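Local atomic coordinates of alpha-galactosidase 1 (PDB entry 3LRK), a protein that hydrolyses terminal, non-reducing alpha-D-galactose residues in alpha-D-galactosides, including galactose oligosaccharides, galactomannans and galactolipids. Residues Y145-N150 / S184-G189; M282-K287 / A310-I315; V210-T215 / N263-V268; I343-G348 / Q355-L360; M112-G117 / P125-R130. The protein carries 1 engineered substitution. All coordinates share one frame; numbering follows the deposited sequence.

Contact 1 of 5, residues Y145-N150 / S184-G189; sequences YLKYDN and SLCNWG
Asp-149 OD1 is gripped by two donors, and one of them ties it to Trp-188. The backbone N of Asn-150 donates to Asp-149 OD1 at 2.7 Å, on the anti lone pair of that oxygen. A water is the other donor. It accepts in turn from Trp-188 NE1 at 2.7 Å, in the ring plane at the indole edge. Asp-149 OD2 bonds to Tyr-113 OH. Asp-149 is the catalytic nucleophile, and these bonds probably hold its carboxylate in one rotation, 72° from the indole plane. Asn-150 CB sits over one face of the indole, 3.8 Å from the centroid of the Trp-188 six-membered ring, a CH-pi contact. A leucine in place of Trp-188 would probably leave the water without its indole mate and Asn-150 CB without a face to rest on.

Strands 145-149 and 182-185 are parallel neighbours in the TIM barrel, joined by a beta-alpha-beta crossover through helix 160-177. Ser-184 N bonds to Leu-146 O at 2.9 Å. Tyr-148 N bonds to Ser-184 O, and Cys-186 N to Tyr-148 O at 2.8 Å. The extended chain of Lys-147 brings CE to 3.9 Å from Cys-186 SG. Its NZ makes a salt bridge with Asp-72, and both residues bind substrate. A second water bonds to Tyr-145 OH at 2.6 Å and donates to Ser-184 OG at 2.8 Å. Gln-31 also bonds to that phenol.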
# COMPACT_ATOMS: atom_id res chain seq x y z
N TYR A 145 -33.48 11.63 -6.91
CA TYR A 145 -32.26 10.83 -7.02
C TYR A 145 -31.09 11.78 -7.30
O TYR A 145 -31.21 12.69 -8.12
CB TYR A 145 -32.44 9.83 -8.16
CG TYR A 145 -31.31 8.86 -8.51
CD1 TYR A 145 -30.14 9.30 -9.14
CD2 TYR A 145 -31.47 7.49 -8.29
CE1 TYR A 145 -29.13 8.38 -9.51
CE2 TYR A 145 -30.50 6.58 -8.64
CZ TYR A 145 -29.32 7.02 -9.25
OH TYR A 145 -28.36 6.10 -9.59
N LEU A 146 -29.97 11.56 -6.62
CA LEU A 146 -28.76 12.35 -6.90
C LEU A 146 -27.57 11.45 -7.15
O LEU A 146 -27.22 10.63 -6.30
CB LEU A 146 -28.44 13.32 -5.73
CG LEU A 146 -27.20 14.22 -5.89
CD1 LEU A 146 -27.35 15.21 -7.05
CD2 LEU A 146 -26.91 14.97 -4.57
N LYS A 147 -26.96 11.60 -8.32
CA LYS A 147 -25.67 10.97 -8.59
C LYS A 147 -24.57 11.97 -8.19
O LYS A 147 -24.57 13.12 -8.65
CB LYS A 147 -25.58 10.55 -10.07
CG LYS A 147 -24.18 10.16 -10.52
CD LYS A 147 -24.12 9.82 -11.99
CE LYS A 147 -22.67 9.65 -12.42
NZ LYS A 147 -22.54 9.08 -13.79
N TYR A 148 -23.64 11.54 -7.33
CA TYR A 148 -22.79 12.52 -6.65
C TYR A 148 -21.31 12.16 -6.83
O TYR A 148 -20.79 11.27 -6.18
CB TYR A 148 -23.22 12.67 -5.17
CG TYR A 148 -22.74 13.92 -4.47
CD1 TYR A 148 -22.93 15.19 -5.04
CD2 TYR A 148 -22.12 13.85 -3.22
CE1 TYR A 148 -22.50 16.35 -4.38
CE2 TYR A 148 -21.69 14.98 -2.56
CZ TYR A 148 -21.87 16.23 -3.14
OH TYR A 148 -21.43 17.36 -2.49
N ASP A 149 -20.67 12.91 -7.72
CA ASP A 149 -19.37 12.57 -8.29
C ASP A 149 -18.20 12.89 -7.36
O ASP A 149 -18.42 13.28 -6.21
CB ASP A 149 -19.19 13.28 -9.64
CG ASP A 149 -18.49 12.40 -10.68
OD1 ASP A 149 -17.51 11.70 -10.35
OD2 ASP A 149 -18.93 12.42 -11.85
N ASN A 150 -16.98 12.74 -7.87
CA ASN A 150 -15.74 12.84 -7.07
C ASN A 150 -14.64 13.62 -7.77
O ASN A 150 -13.46 13.53 -7.40
CB ASN A 150 -15.25 11.44 -6.70
CG ASN A 150 -14.16 11.44 -5.64
OD1 ASN A 150 -14.19 12.23 -4.70
ND2 ASN A 150 -13.20 10.53 -5.78
N SER A 184 -26.93 8.28 -4.68
CA SER A 184 -26.01 7.45 -5.44
C SER A 184 -24.61 8.05 -5.41
O SER A 184 -24.38 9.13 -5.94
CB SER A 184 -26.52 7.33 -6.89
OG SER A 184 -25.52 6.88 -7.80
N LEU A 185 -23.69 7.36 -4.74
CA LEU A 185 -22.29 7.81 -4.67
C LEU A 185 -21.53 7.51 -5.95
O LEU A 185 -21.70 6.46 -6.55
CB LEU A 185 -21.59 7.13 -3.48
CG LEU A 185 -21.55 7.81 -2.10
CD1 LEU A 185 -22.78 8.62 -1.74
CD2 LEU A 185 -21.16 6.84 -0.98
N CYS A 186 -20.67 8.45 -6.35
CA CYS A 186 -19.83 8.23 -7.52
C CYS A 186 -18.40 8.64 -7.17
O CYS A 186 -17.90 9.63 -7.68
CB CYS A 186 -20.34 9.03 -8.73
SG CYS A 186 -19.49 8.68 -10.30
N ASN A 187 -17.76 7.87 -6.28
CA ASN A 187 -16.37 8.10 -5.95
C ASN A 187 -15.43 6.98 -6.38
O ASN A 187 -14.29 6.92 -5.92
CB ASN A 187 -16.19 8.46 -4.45
CG ASN A 187 -15.99 7.24 -3.56
OD1 ASN A 187 -16.62 6.20 -3.75
ND2 ASN A 187 -15.11 7.37 -2.57
N TRP A 188 -15.91 6.08 -7.25
CA TRP A 188 -15.07 5.07 -7.91
C TRP A 188 -14.40 4.05 -6.97
O TRP A 188 -13.35 3.47 -7.30
CB TRP A 188 -14.00 5.76 -8.76
CG TRP A 188 -14.43 7.04 -9.42
CD1 TRP A 188 -15.55 7.24 -10.22
CD2 TRP A 188 -13.75 8.30 -9.36
NE1 TRP A 188 -15.60 8.55 -10.63
CE2 TRP A 188 -14.51 9.22 -10.13
CE3 TRP A 188 -12.57 8.74 -8.74
CZ2 TRP A 188 -14.12 10.56 -10.30
CZ3 TRP A 188 -12.18 10.08 -8.91
CH2 TRP A 188 -12.95 10.97 -9.68
N GLY A 189 -15.00 3.84 -5.80
CA GLY A 189 -14.49 2.89 -4.80
C GLY A 189 -13.40 3.44 -3.91
O GLY A 189 -12.85 2.73 -3.06
O HOH W 1 -26.09 6.91 -10.57
O HOH W 2 -16.71 10.15 -12.57

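Contact 2 of 5, residues M282-K287 / A310-I315; sequences MWAMVK and ASVIAI
Ala-284 and Val-312 form the tight part of this contact. It packs two helices of the TIM-barrel domain, 273-285 after the seventh strand and 310-316 after the eighth. Ala-284 points its methyl at the other helix. The CB of Ala-284 lies 3.6 Å from Val-312 CG1 and equally close to Val-312 O. Val-312 CG1 stands anti to its own backbone N (chi1 173°), which turns this branch to the alanine. The small methyl lets the backbones come near.

The packing is looser around Ile-315. Its CG2 branch is 4.0 Å from Met-285 CA and 4.3 Å from Ala-284 O. This side is not open to solvent, since every touching residue is buried. Phe-464 of strand 461-469 packs on both Met-285 and Val-312.

Helix 273-285 ends in a Schellman motif. Lys-287 is the C-prime residue, with positive phi, and its N bonds to Ala-284 O. The lysine chain bends at chi2 (66°) and runs across to the last turn of the other helix. A carbonyl at that helix end is likely to attract the positive charge. Lys-287 NZ donates to Ile-315 O at 2.7 Å, tilted 34° from the carbonyl plane.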
# COMPACT_ATOMS: atom_id res chain seq x y z
N MET A 282 -24.31 -10.53 -15.43
CA MET A 282 -23.40 -10.40 -14.28
C MET A 282 -23.71 -9.18 -13.40
O MET A 282 -23.70 -9.29 -12.17
CB MET A 282 -21.93 -10.48 -14.70
CG MET A 282 -21.48 -11.90 -15.17
SD MET A 282 -22.00 -13.26 -14.10
CE MET A 282 -21.15 -12.78 -12.59
N TRP A 283 -24.01 -8.04 -14.03
CA TRP A 283 -24.51 -6.85 -13.31
C TRP A 283 -25.80 -7.17 -12.54
O TRP A 283 -25.95 -6.77 -11.38
CB TRP A 283 -24.74 -5.67 -14.27
CG TRP A 283 -23.56 -4.69 -14.50
CD1 TRP A 283 -23.62 -3.33 -14.43
CD2 TRP A 283 -22.20 -5.01 -14.83
NE1 TRP A 283 -22.39 -2.77 -14.70
CE2 TRP A 283 -21.50 -3.79 -14.96
CE3 TRP A 283 -21.50 -6.21 -15.05
CZ2 TRP A 283 -20.13 -3.73 -15.28
CZ3 TRP A 283 -20.13 -6.15 -15.37
CH2 TRP A 283 -19.46 -4.92 -15.47
N ALA A 284 -26.72 -7.90 -13.16
CA ALA A 284 -27.92 -8.33 -12.43
C ALA A 284 -27.56 -9.18 -11.20
O ALA A 284 -28.04 -8.94 -10.08
CB ALA A 284 -28.89 -9.08 -13.35
N MET A 285 -26.70 -10.17 -11.44
CA MET A 285 -26.38 -11.20 -10.46
C MET A 285 -25.65 -10.69 -9.21
O MET A 285 -25.80 -11.24 -8.12
CB MET A 285 -25.54 -12.28 -11.13
CG MET A 285 -25.62 -13.63 -10.45
SD MET A 285 -24.26 -14.66 -11.01
CE MET A 285 -22.91 -13.58 -10.55
N VAL A 286 -24.83 -9.64 -9.39
CA VAL A 286 -24.14 -9.02 -8.26
C VAL A 286 -24.96 -7.89 -7.62
O VAL A 286 -24.47 -7.19 -6.73
CB VAL A 286 -22.70 -8.53 -8.63
CG1 VAL A 286 -21.87 -9.69 -9.16
CG2 VAL A 286 -22.73 -7.39 -9.65
N LYS A 287 -26.20 -7.72 -8.08
CA LYS A 287 -27.09 -6.68 -7.57
C LYS A 287 -26.51 -5.26 -7.75
O LYS A 287 -26.61 -4.39 -6.87
CB LYS A 287 -27.49 -6.96 -6.11
CG LYS A 287 -28.78 -7.75 -5.92
CD LYS A 287 -28.73 -9.20 -6.43
CE LYS A 287 -29.80 -10.03 -5.70
NZ LYS A 287 -30.03 -11.34 -6.36
N ALA A 310 -36.99 -10.18 -18.57
CA ALA A 310 -37.65 -10.19 -17.26
C ALA A 310 -37.02 -11.16 -16.27
O ALA A 310 -36.91 -10.86 -15.09
CB ALA A 310 -39.13 -10.47 -17.42
N SER A 311 -36.61 -12.32 -16.77
CA SER A 311 -36.01 -13.40 -15.98
C SER A 311 -34.72 -12.95 -15.29
O SER A 311 -34.43 -13.31 -14.14
CB SER A 311 -35.69 -14.56 -16.91
OG SER A 311 -35.75 -15.78 -16.20
N VAL A 312 -33.92 -12.17 -16.01
CA VAL A 312 -32.64 -11.69 -15.50
C VAL A 312 -32.84 -10.51 -14.53
O VAL A 312 -32.17 -10.45 -13.49
CB VAL A 312 -31.67 -11.37 -16.66
CG1 VAL A 312 -30.39 -10.71 -16.15
CG2 VAL A 312 -31.33 -12.64 -17.44
N ILE A 313 -33.75 -9.61 -14.86
CA ILE A 313 -34.14 -8.50 -13.97
C ILE A 313 -34.69 -9.01 -12.63
O ILE A 313 -34.41 -8.44 -11.57
CB ILE A 313 -35.16 -7.55 -14.65
CG1 ILE A 313 -34.56 -6.93 -15.92
CG2 ILE A 313 -35.62 -6.44 -13.67
CD1 ILE A 313 -35.58 -6.17 -16.79
N ALA A 314 -35.45 -10.11 -12.68
CA ALA A 314 -36.01 -10.71 -11.47
C ALA A 314 -34.90 -11.17 -10.50
O ALA A 314 -35.10 -11.11 -9.28
CB ALA A 314 -36.94 -11.87 -11.83
N ILE A 315 -33.77 -11.63 -11.03
CA ILE A 315 -32.58 -11.94 -10.23
C ILE A 315 -32.08 -10.69 -9.51
O ILE A 315 -31.85 -10.72 -8.30
CB ILE A 315 -31.42 -12.54 -11.09
CG1 ILE A 315 -31.83 -13.87 -11.75
CG2 ILE A 315 -30.12 -12.71 -10.25
CD1 ILE A 315 -32.32 -14.95 -10.77

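Contact 3 of 5, residues V210-T215 / N263-V268; sequences VTAEFT and NLEVGV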
# COMPACT_ATOMS: atom_id res chain seq x y z
N VAL A 210 -16.71 2.32 -16.56
CA VAL A 210 -16.76 1.25 -17.54
C VAL A 210 -16.71 1.82 -18.97
O VAL A 210 -17.00 3.00 -19.19
CB VAL A 210 -18.04 0.36 -17.35
CG1 VAL A 210 -19.27 1.04 -17.92
CG2 VAL A 210 -17.84 -1.04 -17.97
N THR A 211 -16.31 0.97 -19.90
CA THR A 211 -16.35 1.27 -21.32
C THR A 211 -16.84 0.03 -22.07
O THR A 211 -16.89 -1.06 -21.50
CB THR A 211 -14.97 1.77 -21.86
OG1 THR A 211 -15.13 2.24 -23.21
CG2 THR A 211 -13.91 0.66 -21.83
N ALA A 212 -17.23 0.22 -23.33
CA ALA A 212 -17.74 -0.88 -24.16
C ALA A 212 -16.62 -1.81 -24.65
O ALA A 212 -16.44 -2.02 -25.86
CB ALA A 212 -18.58 -0.32 -25.33
N GLU A 213 -15.88 -2.37 -23.70
CA GLU A 213 -14.84 -3.35 -23.98
C GLU A 213 -15.00 -4.46 -22.96
O GLU A 213 -15.20 -4.18 -21.77
CB GLU A 213 -13.44 -2.73 -23.81
CG GLU A 213 -13.05 -1.72 -24.88
CD GLU A 213 -12.76 -2.36 -26.23
OE1 GLU A 213 -12.58 -3.59 -26.30
OE2 GLU A 213 -12.70 -1.61 -27.22
N PHE A 214 -14.92 -5.71 -23.40
CA PHE A 214 -15.20 -6.82 -22.49
C PHE A 214 -13.99 -7.15 -21.60
O PHE A 214 -14.17 -7.50 -20.44
CB PHE A 214 -15.67 -8.06 -23.25
CG PHE A 214 -16.36 -9.08 -22.38
CD1 PHE A 214 -17.65 -8.83 -21.90
CD2 PHE A 214 -15.73 -10.27 -22.03
CE1 PHE A 214 -18.31 -9.77 -21.10
CE2 PHE A 214 -16.38 -11.21 -21.23
CZ PHE A 214 -17.67 -10.96 -20.76
N THR A 215 -12.78 -7.03 -22.15
CA THR A 215 -11.56 -7.43 -21.44
C THR A 215 -10.40 -6.43 -21.53
O THR A 215 -9.44 -6.52 -20.76
CB THR A 215 -10.98 -8.78 -21.97
OG1 THR A 215 -10.34 -8.55 -23.23
CG2 THR A 215 -12.05 -9.86 -22.12
N ASN A 263 -22.98 2.32 -15.40
CA ASN A 263 -24.07 2.12 -16.35
C ASN A 263 -23.76 0.99 -17.34
O ASN A 263 -22.61 0.78 -17.73
CB ASN A 263 -24.37 3.40 -17.12
CG ASN A 263 -24.67 4.59 -16.23
OD1 ASN A 263 -24.72 4.50 -14.99
ND2 ASN A 263 -24.88 5.73 -16.86
N LEU A 264 -24.81 0.27 -17.74
CA LEU A 264 -24.72 -0.80 -18.72
C LEU A 264 -24.32 -0.29 -20.09
O LEU A 264 -24.82 0.75 -20.55
CB LEU A 264 -26.08 -1.54 -18.81
CG LEU A 264 -26.45 -2.32 -17.54
CD1 LEU A 264 -27.96 -2.55 -17.39
CD2 LEU A 264 -25.66 -3.64 -17.46
N GLU A 265 -23.43 -1.02 -20.74
CA GLU A 265 -22.94 -0.68 -22.06
C GLU A 265 -23.69 -1.47 -23.14
O GLU A 265 -23.34 -1.42 -24.32
CB GLU A 265 -21.43 -0.93 -22.16
CG GLU A 265 -20.60 -0.07 -21.20
CD GLU A 265 -20.29 1.32 -21.74
OE1 GLU A 265 -20.89 1.76 -22.74
OE2 GLU A 265 -19.43 1.99 -21.14
N VAL A 266 -24.72 -2.20 -22.71
CA VAL A 266 -25.62 -2.88 -23.64
C VAL A 266 -26.19 -1.84 -24.60
O VAL A 266 -26.71 -0.80 -24.18
CB VAL A 266 -26.75 -3.64 -22.89
CG1 VAL A 266 -27.71 -4.32 -23.87
CG2 VAL A 266 -26.17 -4.67 -21.92
N GLY A 267 -26.05 -2.10 -25.90
CA GLY A 267 -26.52 -1.17 -26.92
C GLY A 267 -25.59 0.01 -27.15
O GLY A 267 -25.95 0.95 -27.86
N VAL A 268 -24.40 -0.03 -26.54
CA VAL A 268 -23.39 1.00 -26.74
C VAL A 268 -22.16 0.39 -27.40
O VAL A 268 -21.71 -0.70 -27.02
CB VAL A 268 -22.97 1.70 -25.40
CG1 VAL A 268 -22.06 2.91 -25.67
CG2 VAL A 268 -24.18 2.14 -24.59
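Ala-212 and Glu-265 bring the two loops nearest, with their CA atoms 5.6 Å apart. Neither segment is helix or strand, and each is folded by a tight turn. Ala-212 is the centre of an inverse gamma turn, closed by Glu-213 N to Thr-211 O at 2.8 Å. Glu-265 to Val-268 form a type II beta turn, closed by Val-268 N to Glu-265 O at 2.8 Å. Gly-267 has the positive phi (79°) that this turn favours at its third position.

The side chain of Glu-265 makes much of the contact, reaching Val-210, Thr-211 and Ala-212. It points at residues 210-212 and bends at chi2 (-84°), which lays the carboxylate alongside their backbone. Its CG is 3.7 Å from Val-210 CG1, and the two side chains run past each other in opposite directions. Glu-265 OE2 lies 3.2 Å from Thr-211 CA. It is also 3.3 Å from Val-210 O. Both are acceptors and do not bond, and such a neighbour would probably make a negative charge on Glu-265 less favourable. Val-210 CG1 also meets Asn-263 O at 3.4 Å. The Ala-212 methyl touches Val-268 O at 3.6 Å. Outside the pair, Val-210 N bonds to Asp-262, and Glu-265 N to His-279.

These loops follow barrel strands 203-205 and 258-260. Such loops, at the C-terminal ends of the strands, carry the active site in a TIM barrel. Asp-209, the proton donor, comes just before Val-210, and a glycan sugar touches Gly-267 on the other loop.

Contact 4 of 5, residues I343-G348 / Q355-L360; sequences IQMWSG and QVVALL
Gln-355 reaches across the hairpin to Ser-347 and Gly-348. Its CB is 4.1 Å from Gly-348 O. Gln-355 CG stands anti to the backbone N (chi1 -163°) and lies 3.5 Å from Ser-347 OG. A bend at chi2 sets the amide against the glycine, with Gln-355 CD 3.2 Å from Gly-348 O. At the tip, Gln-355 NE2 is 3.5 Å from Gly-348 O. Gln-355 OE1 is 3.0 Å from Ser-347 OG. The serine may donate here, though Ile-376 O is its main partner. An alanine in place of Gln-355 lacks the amide, and would probably leave a gap beside Gly-348 and Ser-347 OG resting mainly on Ile-376 O.

The strands are antiparallel (172°). Gln-344 with Leu-360, Trp-346 with Ala-358 and Gly-348 with Val-356 are hydrogen-bonded pairs. Met-345 CG and Leu-359 CD2 are tight at 3.3 Å. Trp-346 NE1 donates to Gln-344 OE1 at 2.8 Å, in the ring plane, which helps set the indole's turn.

The hairpin belongs to the C-terminal beta-sandwich domain. Strand 325-331 pairs along one side and 461-469 along the other. Trp-346 and Ala-358 pack on Met-282 and Met-285 of helix 273-285, and Leu-243 of helix 239-246 touches Trp-346 and Leu-360.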
# COMPACT_ATOMS: atom_id res chain seq x y z
N ILE A 343 -12.05 -17.99 -17.09
CA ILE A 343 -13.37 -18.57 -16.92
C ILE A 343 -13.76 -18.51 -15.45
O ILE A 343 -12.90 -18.64 -14.57
CB ILE A 343 -13.43 -20.03 -17.46
CG1 ILE A 343 -12.33 -20.90 -16.82
CG2 ILE A 343 -13.32 -20.03 -18.99
CD1 ILE A 343 -12.61 -22.41 -16.85
N GLN A 344 -15.04 -18.27 -15.19
CA GLN A 344 -15.52 -18.09 -13.82
C GLN A 344 -16.84 -18.82 -13.60
O GLN A 344 -17.65 -18.97 -14.52
CB GLN A 344 -15.69 -16.60 -13.48
CG GLN A 344 -14.50 -15.70 -13.87
CD GLN A 344 -14.66 -14.26 -13.38
OE1 GLN A 344 -15.71 -13.87 -12.89
NE2 GLN A 344 -13.60 -13.47 -13.53
N MET A 345 -17.03 -19.27 -12.37
CA MET A 345 -18.32 -19.75 -11.91
C MET A 345 -18.79 -18.88 -10.75
O MET A 345 -18.03 -18.62 -9.81
CB MET A 345 -18.21 -21.19 -11.44
CG MET A 345 -19.51 -21.95 -11.55
SD MET A 345 -19.83 -23.01 -10.15
CE MET A 345 -20.79 -21.85 -9.21
N TRP A 346 -20.04 -18.43 -10.83
CA TRP A 346 -20.66 -17.68 -9.75
C TRP A 346 -21.92 -18.41 -9.31
O TRP A 346 -22.55 -19.14 -10.09
CB TRP A 346 -21.02 -16.26 -10.19
CG TRP A 346 -19.85 -15.35 -10.55
CD1 TRP A 346 -18.96 -15.52 -11.57
CD2 TRP A 346 -19.49 -14.11 -9.90
NE1 TRP A 346 -18.06 -14.48 -11.59
CE2 TRP A 346 -18.37 -13.59 -10.59
CE3 TRP A 346 -20.01 -13.39 -8.81
CZ2 TRP A 346 -17.74 -12.40 -10.21
CZ3 TRP A 346 -19.39 -12.19 -8.45
CH2 TRP A 346 -18.27 -11.72 -9.14
N SER A 347 -22.29 -18.21 -8.05
CA SER A 347 -23.47 -18.83 -7.45
C SER A 347 -23.97 -17.94 -6.33
O SER A 347 -23.17 -17.31 -5.63
CB SER A 347 -23.12 -20.23 -6.92
OG SER A 347 -24.26 -20.86 -6.36
N GLY A 348 -25.28 -17.89 -6.16
CA GLY A 348 -25.89 -17.06 -5.13
C GLY A 348 -27.30 -17.48 -4.75
O GLY A 348 -28.05 -17.98 -5.60
N GLN A 355 -31.51 -20.99 -6.47
CA GLN A 355 -30.10 -20.59 -6.59
C GLN A 355 -29.85 -20.06 -7.99
O GLN A 355 -30.35 -20.63 -8.96
CB GLN A 355 -29.19 -21.80 -6.32
CG GLN A 355 -27.71 -21.47 -5.99
CD GLN A 355 -27.49 -20.93 -4.57
OE1 GLN A 355 -26.39 -20.49 -4.22
NE2 GLN A 355 -28.54 -20.96 -3.75
N VAL A 356 -29.09 -18.96 -8.11
CA VAL A 356 -28.64 -18.48 -9.43
C VAL A 356 -27.23 -18.97 -9.65
O VAL A 356 -26.38 -18.83 -8.77
CB VAL A 356 -28.54 -16.93 -9.57
CG1 VAL A 356 -28.86 -16.49 -11.01
CG2 VAL A 356 -29.39 -16.21 -8.59
N VAL A 357 -26.99 -19.51 -10.84
CA VAL A 357 -25.68 -20.02 -11.20
C VAL A 357 -25.24 -19.36 -12.50
O VAL A 357 -26.03 -19.23 -13.44
CB VAL A 357 -25.68 -21.57 -11.32
CG1 VAL A 357 -24.29 -22.11 -11.61
CG2 VAL A 357 -26.21 -22.19 -10.04
N ALA A 358 -23.98 -18.93 -12.55
CA ALA A 358 -23.41 -18.37 -13.77
C ALA A 358 -22.16 -19.14 -14.15
O ALA A 358 -21.25 -19.29 -13.34
CB ALA A 358 -23.09 -16.87 -13.61
N LEU A 359 -22.14 -19.66 -15.37
CA LEU A 359 -20.91 -20.19 -15.94
C LEU A 359 -20.40 -19.20 -16.99
O LEU A 359 -21.02 -19.01 -18.04
CB LEU A 359 -21.11 -21.60 -16.51
CG LEU A 359 -21.31 -22.68 -15.44
CD1 LEU A 359 -21.80 -23.99 -16.05
CD2 LEU A 359 -20.01 -22.91 -14.66
N LEU A 360 -19.29 -18.54 -16.67
CA LEU A 360 -18.84 -17.41 -17.44
C LEU A 360 -17.57 -17.75 -18.21
O LEU A 360 -16.54 -18.10 -17.63
CB LEU A 360 -18.63 -16.19 -16.52
CG LEU A 360 -18.15 -14.84 -17.08
CD1 LEU A 360 -19.17 -14.24 -18.06
CD2 LEU A 360 -17.89 -13.89 -15.92

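Contact 5 of 5, residues M112-G117 / P125-R130; sequences MYSSAG and PGSLGR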
# COMPACT_ATOMS: atom_id res chain seq x y z
N MET A 112 -30.79 13.81 -10.79
CA MET A 112 -29.88 14.90 -11.17
C MET A 112 -28.46 14.59 -10.70
O MET A 112 -28.21 13.56 -10.09
CB MET A 112 -30.39 16.25 -10.65
CG MET A 112 -31.45 16.86 -11.57
SD MET A 112 -31.85 18.59 -11.29
CE MET A 112 -30.43 19.38 -12.02
N TYR A 113 -27.53 15.49 -11.02
CA TYR A 113 -26.11 15.23 -10.85
C TYR A 113 -25.36 16.42 -10.24
O TYR A 113 -25.63 17.58 -10.56
CB TYR A 113 -25.51 14.82 -12.21
CG TYR A 113 -23.99 14.83 -12.27
CD1 TYR A 113 -23.30 16.02 -12.50
CD2 TYR A 113 -23.25 13.65 -12.12
CE1 TYR A 113 -21.91 16.05 -12.55
CE2 TYR A 113 -21.85 13.67 -12.18
CZ TYR A 113 -21.19 14.87 -12.39
OH TYR A 113 -19.81 14.92 -12.45
N SER A 114 -24.44 16.12 -9.34
CA SER A 114 -23.42 17.07 -8.94
C SER A 114 -22.12 16.34 -8.62
O SER A 114 -21.99 15.14 -8.89
CB SER A 114 -23.89 17.92 -7.76
OG SER A 114 -23.09 19.09 -7.68
N SER A 115 -21.15 17.07 -8.08
CA SER A 115 -19.88 16.49 -7.65
C SER A 115 -19.54 17.00 -6.27
O SER A 115 -19.79 18.16 -5.96
CB SER A 115 -18.75 16.86 -8.63
OG SER A 115 -17.53 16.21 -8.29
N ALA A 116 -18.97 16.11 -5.45
CA ALA A 116 -18.45 16.45 -4.13
C ALA A 116 -17.09 17.13 -4.32
O ALA A 116 -16.07 16.72 -3.75
CB ALA A 116 -18.31 15.19 -3.28
N GLY A 117 -17.10 18.18 -5.12
CA GLY A 117 -15.88 18.92 -5.42
C GLY A 117 -16.22 20.35 -5.77
O GLY A 117 -17.38 20.75 -5.75
N PRO A 125 -20.31 24.07 -11.91
CA PRO A 125 -20.29 24.27 -10.46
C PRO A 125 -20.50 22.99 -9.65
O PRO A 125 -21.47 22.26 -9.87
CB PRO A 125 -21.45 25.24 -10.21
CG PRO A 125 -21.67 25.92 -11.52
CD PRO A 125 -21.26 24.98 -12.59
N GLY A 126 -19.58 22.74 -8.73
CA GLY A 126 -19.64 21.59 -7.83
C GLY A 126 -20.18 21.96 -6.46
O GLY A 126 -20.27 23.14 -6.12
N SER A 127 -20.54 20.95 -5.67
CA SER A 127 -21.26 21.16 -4.42
C SER A 127 -20.42 21.14 -3.14
O SER A 127 -20.97 21.33 -2.05
CB SER A 127 -22.39 20.12 -4.28
OG SER A 127 -23.32 20.22 -5.33
N LEU A 128 -19.12 20.90 -3.25
CA LEU A 128 -18.28 20.84 -2.03
C LEU A 128 -18.31 22.16 -1.24
O LEU A 128 -17.98 23.23 -1.77
CB LEU A 128 -16.84 20.43 -2.36
CG LEU A 128 -15.89 20.14 -1.18
CD1 LEU A 128 -16.52 19.14 -0.18
CD2 LEU A 128 -14.54 19.62 -1.72
N GLY A 129 -18.75 22.06 0.02
CA GLY A 129 -18.91 23.21 0.91
C GLY A 129 -20.18 23.99 0.63
O GLY A 129 -20.42 25.03 1.23
N ARG A 130 -20.99 23.49 -0.30
CA ARG A 130 -22.22 24.15 -0.72
C ARG A 130 -23.38 23.17 -0.62
O ARG A 130 -24.41 23.34 -1.28
CB ARG A 130 -22.07 24.67 -2.15
CG ARG A 130 -20.90 25.68 -2.30
CD ARG A 130 -20.69 26.03 -3.75
NE ARG A 130 -19.52 26.88 -3.98
CZ ARG A 130 -19.53 28.22 -3.97
NH1 ARG A 130 -20.65 28.90 -3.71
NH2 ARG A 130 -18.40 28.89 -4.21
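Ser-114 and Ser-127 meet tip to tip where the third strand of the TIM barrel, 109-115, passes into the loop before helix 131-140. Their OG atoms are 2.6 Å apart, a short hydrogen bond whose proton is not settled. Ser-114 OG stands anti to its backbone N (chi1 -161°), which turns it to the loop. Ser-127 OG has a second partner in Asp-134.

Two backbone bonds hold the loop to the strand end and the turn after it. Ser-127 N donates to Ser-115 O at 2.9 Å. Leu-128 N donates to Gly-117 O at 3.0 Å. Ser-115 O also accepts from Gly-117 N at 2.8 Å, which closes an inverse gamma turn on Ala-116. Two donors grip this oxygen. Residues 127-130 form a type II beta turn, and Arg-130 is at the N-cap of helix 131-140.

Leu-128 makes slight van der Waals contact with backbone atoms. It points at residues 116 and 117, and Leu-128 CB packs 3.5 Å from Gly-117 C. Leu-128 CD2 lies 3.9 Å from Ala-116 O.

Gly-126 lies so close that a side chain there would run into the Gly-117 carbonyl. Gly-126 CA makes a CH...O contact with Gly-117 O at 3.2 Å.

Contacts 1 and 5 share one stretch of barrel sheet, since strands 145-149 and 109-115 are neighbours. Contact 5 supplies the tyrosine that bonds to the nucleophile of contact 1, and Tyr-148 packs on Ala-116 and Ser-127. Both are buried and largely polar. Contact 3 is partly buried, joins loops and relies on packing around one carboxylate. Contacts 2 and 4 are buried and meet where barrel and beta-sandwich domains join: the end of helix 273-285 meets Trp-346, with Val-286 against the ring. Contact 2 is mostly apolar with one lysine bond, while contact 4 rests on regular strand pairing. Trp-283 also touches Leu-264, which links contact 2 to contact 3. Contacts 4 and 5 are farthest apart, with centres 39 Å from each other.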